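Long-range contacts in Keto/oxoacid ferredoxin oxidoreductase, gamma subunit (Geobacter sulfurreducens, PDB 3ON3), which probably serves as the gamma subunit of an oxidoreductase that oxidises 2-oxoacids and passes the electrons to ferredoxin: residues E7-G12 and T69-L74; L96-L101 and N116-A121. All blocks are in the same frame, centred on the assembly; numbering follows the deposited sequence.

How the interactions relate
Interactions 1 and 2 are a worked example of how one sheet carries two different kinds of contact. In interaction 1, residues 7-12 pair in parallel with the start of strand 71-76; in interaction 2, the end of strand 93-98 meets the first turn of helix 117-125. Their centres lie about 17 Å apart, yet they touch, because strands 71-76 and 93-98 are neighbours: Leu74 O and Leu96 N are 2.9 Å apart, a probable hydrogen bond. Met139 of helix 131-143 packs against both Ala73 and Leu96, a second tie. Along the chain the contacts follow in series, and no active-site residue is identified in either.

Interaction 1: E7-G12 and T69-L74; sequences EIRFSG and TQCDAL
Glu7 and Arg9 meet Cys71, Ala73 and Leu74 where strand 6-12 pairs in parallel with strand 71-76. Regular pairing covers Ile8 with Ala73 and Arg9 with Leu74. Arg9 N donates to Ala73 O at 3.1 Å, while Glu7 O is gripped by two donors, Asp72 N and, more nearly in line with the carbonyl bond, Ala73 N. Here the chain turns a corner at Asp72, whose carboxylate reaches back: OD2 takes the Glu7 N-H at 2.8 Å in an almost straight bond (174°), on its anti side.

The tight part surrounds Cys71, whose CB lies 3.7 Å from Glu7 CG and 3.5 Å from Arg9 NE. Glu7 CG is anti to the backbone N (chi1 177°), and the rest of that chain is extended, running past Cys71. Glu7 OE2 forms a salt bridge with Arg9 NE at 3.0 Å, although the hydrogen bonds within it are weak; Asp88 is a second acidic partner of the guanidinium, at NH1. A leucine in place of Arg9 would probably leave Asp88 and Glu7 without their cationic mate, and Glu7 facing the like charge of nearby Glu55 with less to offset it. Further along, Leu74 CD1 tucks against Arg9 CB at 3.7 Å and also touches Ser11 OG, which is hydrogen-bonded to Leu75 O.

The other end is loose. Thr69 is exposed and poorly ordered; its O lies 2.8 Å from Arg9 NH2, at the guanidinium edge, but the angle is too poor for a hydrogen bond.

The pair lies inside the mixed sheet, between strand 52-59, next to 6-12, and strand 93-98, next to 71-76. Helices 18-32 and 131-143 cover the face of Ile8 and Ala73, and Tyr85 of helix 79-85 packs on Leu74 and Ser11 across the sheet.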
loop_
_atom_site.group_PDB
_atom_site.type_symbol
_atom_site.label_atom_id
_atom_site.label_comp_id
_atom_site.label_asym_id
_atom_site.label_seq_id
_atom_site.Cartn_x
_atom_site.Cartn_y
_atom_site.Cartn_z
ATOM N N GLU B 7 -14.546 3.824 -8.203
ATOM C CA GLU B 7 -13.487 4.367 -7.358
ATOM C C GLU B 7 -13.888 4.613 -5.903
ATOM O O GLU B 7 -14.878 5.275 -5.604
ATOM C CB GLU B 7 -12.948 5.668 -7.952
ATOM C CG GLU B 7 -11.877 6.324 -7.069
ATOM C CD GLU B 7 -11.228 7.553 -7.699
ATOM O OE1 GLU B 7 -11.645 7.973 -8.800
ATOM O OE2 GLU B 7 -10.291 8.097 -7.084
ATOM N N ILE B 8 -13.081 4.096 -4.993
ATOM C CA ILE B 8 -13.324 4.302 -3.579
ATOM C C ILE B 8 -12.130 5.058 -2.996
ATOM O O ILE B 8 -10.987 4.822 -3.393
ATOM C CB ILE B 8 -13.455 2.951 -2.840
ATOM C CG1 ILE B 8 -14.626 2.138 -3.399
ATOM C CG2 ILE B 8 -13.576 3.166 -1.326
ATOM C CD1 ILE B 8 -14.555 0.636 -3.079
ATOM N N ARG B 9 -12.386 5.959 -2.056
ATOM C CA ARG B 9 -11.289 6.575 -1.338
ATOM C C ARG B 9 -11.475 6.386 0.148
ATOM O O ARG B 9 -12.588 6.478 0.672
ATOM C CB ARG B 9 -11.154 8.059 -1.688
ATOM C CG ARG B 9 -10.995 8.284 -3.163
ATOM C CD ARG B 9 -10.709 9.734 -3.493
ATOM N NE ARG B 9 -10.976 9.975 -4.904
ATOM C CZ ARG B 9 -10.788 11.132 -5.522
ATOM N NH1 ARG B 9 -10.311 12.171 -4.851
ATOM N NH2 ARG B 9 -11.079 11.245 -6.814
ATOM N N PHE B 10 -10.370 6.089 0.813
ATOM C CA PHE B 10 -10.372 5.904 2.246
ATOM C C PHE B 10 -9.584 7.072 2.790
ATOM O O PHE B 10 -8.380 7.180 2.545
ATOM C CB PHE B 10 -9.682 4.589 2.622
ATOM C CG PHE B 10 -10.280 3.367 1.969
ATOM C CD1 PHE B 10 -11.231 2.604 2.635
ATOM C CD2 PHE B 10 -9.886 2.978 0.693
ATOM C CE1 PHE B 10 -11.786 1.471 2.039
ATOM C CE2 PHE B 10 -10.420 1.848 0.093
ATOM C CZ PHE B 10 -11.374 1.087 0.766
ATOM N N SER B 11 -10.258 7.965 3.502
ATOM C CA SER B 11 -9.572 9.138 4.022
ATOM C C SER B 11 -9.729 9.279 5.526
ATOM O O SER B 11 -10.653 8.732 6.133
ATOM C CB SER B 11 -9.990 10.423 3.285
ATOM O OG SER B 11 -11.362 10.742 3.467
ATOM N N GLY B 12 -8.804 10.009 6.120
ATOM C CA GLY B 12 -8.820 10.245 7.544
ATOM C C GLY B 12 -7.482 10.838 7.883
ATOM O O GLY B 12 -7.041 11.772 7.223
ATOM N N THR B 69 -11.456 10.601 -12.004
ATOM C CA THR B 69 -12.010 11.906 -11.652
ATOM C C THR B 69 -12.834 11.836 -10.362
ATOM O O THR B 69 -12.282 11.652 -9.271
ATOM C CB THR B 69 -12.873 12.488 -12.795
ATOM O OG1 THR B 69 -13.687 11.450 -13.358
ATOM C CG2 THR B 69 -11.992 13.084 -13.887
ATOM N N GLN B 70 -14.151 11.991 -10.485
ATOM C CA GLN B 70 -15.031 11.891 -9.324
ATOM C C GLN B 70 -15.101 10.462 -8.809
ATOM O O GLN B 70 -15.143 9.509 -9.591
ATOM C CB GLN B 70 -16.431 12.411 -9.636
ATOM C CG GLN B 70 -16.566 13.907 -9.433
ATOM C CD GLN B 70 -18.007 14.367 -9.389
ATOM O OE1 GLN B 70 -18.888 13.761 -10.008
ATOM N NE2 GLN B 70 -18.260 15.445 -8.649
ATOM N N CYS B 71 -15.108 10.309 -7.492
ATOM C CA CYS B 71 -15.137 8.974 -6.923
ATOM C C CYS B 71 -16.563 8.532 -6.586
ATOM O O CYS B 71 -17.473 9.354 -6.475
ATOM C CB CYS B 71 -14.174 8.843 -5.740
ATOM S SG CYS B 71 -14.630 9.694 -4.240
ATOM N N ASP B 72 -16.747 7.224 -6.454
ATOM C CA ASP B 72 -18.073 6.655 -6.309
ATOM C C ASP B 72 -18.420 6.478 -4.843
ATOM O O ASP B 72 -19.579 6.445 -4.473
ATOM C CB ASP B 72 -18.149 5.325 -7.041
ATOM C CG ASP B 72 -17.920 5.469 -8.525
ATOM O OD1 ASP B 72 -18.908 5.677 -9.255
ATOM O OD2 ASP B 72 -16.757 5.377 -8.973
ATOM N N ALA B 73 -17.395 6.410 -4.009
ATOM C CA ALA B 73 -17.587 6.169 -2.590
ATOM C C ALA B 73 -16.450 6.789 -1.817
ATOM O O ALA B 73 -15.314 6.832 -2.288
ATOM C CB ALA B 73 -17.650 4.656 -2.310
ATOM N N LEU B 74 -16.737 7.243 -0.612
ATOM C CA LEU B 74 -15.696 7.884 0.179
ATOM C C LEU B 74 -15.809 7.587 1.665
ATOM O O LEU B 74 -16.855 7.794 2.284
ATOM C CB LEU B 74 -15.717 9.396 -0.041
ATOM C CG LEU B 74 -14.820 10.183 0.921
ATOM C CD1 LEU B 74 -13.322 10.090 0.529
ATOM C CD2 LEU B 74 -15.261 11.634 1.015
#

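Interaction 2: L96-L101 and N116-A121; sequences LVDSDL and NIINTA
Asp98 and Ile117 bring the backbones together, CA atoms 5.3 Å apart, where the N-to-C directions of strand 96-98 and helix 117-121 differ by 63°. This is a helix packed at the C-terminal end of a strand in the alpha/beta fold, with strand 111-115 intervening in the chain. An Asx motif at Asp98 shapes the strand's exit: its OD1 accepts the N-H of Leu101 at 3.0 Å, with a weak second bond from Asp100 N.

The other oxygen serves the helix. Asp98 CG is anti to the backbone N (chi1 175°), and OD2 accepts the Ile118 N-H at 2.9 Å, nearly along its C-O axis and almost straight (169°). Asn116 holds the N-cap position but makes no capping bond with its side chain; the carboxylate of Asp98, from the strand, accepts an N-H of the first turn. The helix dipole would probably favour its negative charge.

Beside this polar bridge the packing is apolar. Ile117 CD1 lies 4.1 Å from Leu96 CG and also approaches Val97 O; Ile117 packs on Leu75 and Leu77 as well. Leu101 and Ile118 cross at about a right angle; their CD1 methyls come closer than usual, which makes their exact placement doubtful.

The outer side is wetter. Asp100 lies beside Asn116, pointing the same way, with OD1 3.4 Å from Asn116 CB. A water donates to this OD1 at 2.7 Å and accepts a weak bond from Asn116 ND2 at 3.4 Å.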
loop_
_atom_site.group_PDB
_atom_site.type_symbol
_atom_site.label_atom_id
_atom_site.label_comp_id
_atom_site.label_asym_id
_atom_site.label_seq_id
_atom_site.Cartn_x
_atom_site.Cartn_y
_atom_site.Cartn_z
ATOM N N LEU B 96 -19.335 7.409 3.742
ATOM C CA LEU B 96 -19.238 6.748 5.032
ATOM C C LEU B 96 -18.307 7.528 5.934
ATOM O O LEU B 96 -17.128 7.747 5.601
ATOM C CB LEU B 96 -18.719 5.316 4.860
ATOM C CG LEU B 96 -18.329 4.537 6.123
ATOM C CD1 LEU B 96 -19.571 4.162 6.966
ATOM C CD2 LEU B 96 -17.533 3.301 5.765
ATOM N N VAL B 97 -18.828 7.938 7.080
ATOM C CA VAL B 97 -18.032 8.710 8.026
ATOM C C VAL B 97 -18.087 8.087 9.414
ATOM O O VAL B 97 -18.948 7.263 9.681
ATOM C CB VAL B 97 -18.486 10.199 8.077
ATOM C CG1 VAL B 97 -18.523 10.790 6.674
ATOM C CG2 VAL B 97 -19.859 10.344 8.743
ATOM N N ASP B 98 -17.154 8.464 10.283
ATOM C CA ASP B 98 -17.287 8.158 11.699
ATOM C C ASP B 98 -18.158 9.229 12.360
ATOM O O ASP B 98 -17.952 10.426 12.148
ATOM C CB ASP B 98 -15.928 8.059 12.387
ATOM C CG ASP B 98 -16.055 7.858 13.892
ATOM O OD1 ASP B 98 -16.643 8.725 14.561
ATOM O OD2 ASP B 98 -15.577 6.837 14.413
ATOM N N SER B 99 -19.134 8.798 13.155
ATOM C CA SER B 99 -20.154 9.718 13.667
ATOM C C SER B 99 -19.729 10.505 14.904
ATOM O O SER B 99 -20.289 11.563 15.195
ATOM C CB SER B 99 -21.462 8.976 13.945
ATOM O OG SER B 99 -21.277 7.995 14.944
ATOM N N ASP B 100 -18.760 9.974 15.639
ATOM C CA ASP B 100 -18.213 10.664 16.800
ATOM C C ASP B 100 -17.365 11.849 16.355
ATOM O O ASP B 100 -17.434 12.930 16.937
ATOM C CB ASP B 100 -17.363 9.703 17.640
ATOM C CG ASP B 100 -18.208 8.740 18.459
ATOM O OD1 ASP B 100 -17.972 7.513 18.387
ATOM O OD2 ASP B 100 -19.114 9.214 19.176
ATOM N N LEU B 101 -16.584 11.636 15.302
ATOM C CA LEU B 101 -15.577 12.589 14.884
ATOM C C LEU B 101 -16.016 13.458 13.718
ATOM O O LEU B 101 -15.597 14.604 13.602
ATOM C CB LEU B 101 -14.292 11.853 14.538
ATOM C CG LEU B 101 -13.620 11.252 15.770
ATOM C CD1 LEU B 101 -13.181 9.825 15.510
ATOM C CD2 LEU B 101 -12.457 12.124 16.231
ATOM N N ASN B 116 -20.251 4.784 14.763
ATOM C CA ASN B 116 -19.068 4.898 15.600
ATOM C C ASN B 116 -17.965 3.921 15.199
ATOM O O ASN B 116 -17.601 3.041 15.966
ATOM C CB ASN B 116 -19.442 4.726 17.077
ATOM C CG ASN B 116 -20.085 3.378 17.370
ATOM O OD1 ASN B 116 -20.554 2.675 16.466
ATOM N ND2 ASN B 116 -20.112 3.015 18.643
ATOM N N ILE B 117 -17.439 4.099 13.993
ATOM C CA ILE B 117 -16.394 3.229 13.450
ATOM C C ILE B 117 -15.212 3.028 14.389
ATOM O O ILE B 117 -14.792 1.900 14.657
ATOM C CB ILE B 117 -15.835 3.779 12.127
ATOM C CG1 ILE B 117 -16.932 3.819 11.058
ATOM C CG2 ILE B 117 -14.680 2.913 11.653
ATOM C CD1 ILE B 117 -16.573 4.613 9.793
ATOM N N ILE B 118 -14.658 4.132 14.862
ATOM C CA ILE B 118 -13.456 4.078 15.678
ATOM C C ILE B 118 -13.755 3.404 17.014
ATOM O O ILE B 118 -12.976 2.601 17.512
ATOM C CB ILE B 118 -12.850 5.494 15.886
ATOM C CG1 ILE B 118 -11.941 5.862 14.709
ATOM C CG2 ILE B 118 -11.996 5.517 17.119
ATOM C CD1 ILE B 118 -12.349 7.078 13.951
ATOM N N ASN B 119 -14.914 3.717 17.571
ATOM C CA ASN B 119 -15.290 3.242 18.884
ATOM C C ASN B 119 -15.762 1.802 18.850
ATOM O O ASN B 119 -15.637 1.073 19.831
ATOM C CB ASN B 119 -16.385 4.128 19.451
ATOM C CG ASN B 119 -16.299 4.253 20.942
ATOM O OD1 ASN B 119 -16.982 3.535 21.674
ATOM N ND2 ASN B 119 -15.443 5.155 21.410
ATOM N N THR B 120 -16.321 1.398 17.718
ATOM C CA THR B 120 -16.593 -0.013 17.494
ATOM C C THR B 120 -15.276 -0.779 17.642
ATOM O O THR B 120 -15.172 -1.699 18.452
ATOM C CB THR B 120 -17.197 -0.273 16.099
ATOM O OG1 THR B 120 -18.524 0.278 16.033
ATOM C CG2 THR B 120 -17.256 -1.776 15.820
ATOM N N ALA B 121 -14.266 -0.377 16.871
ATOM C CA ALA B 121 -12.958 -1.012 16.939
ATOM C C ALA B 121 -12.425 -1.001 18.364
ATOM O O ALA B 121 -11.954 -2.027 18.872
ATOM C CB ALA B 121 -11.970 -0.301 15.996
HETATM O O HOH W 1 -19.387 5.957 20.141
#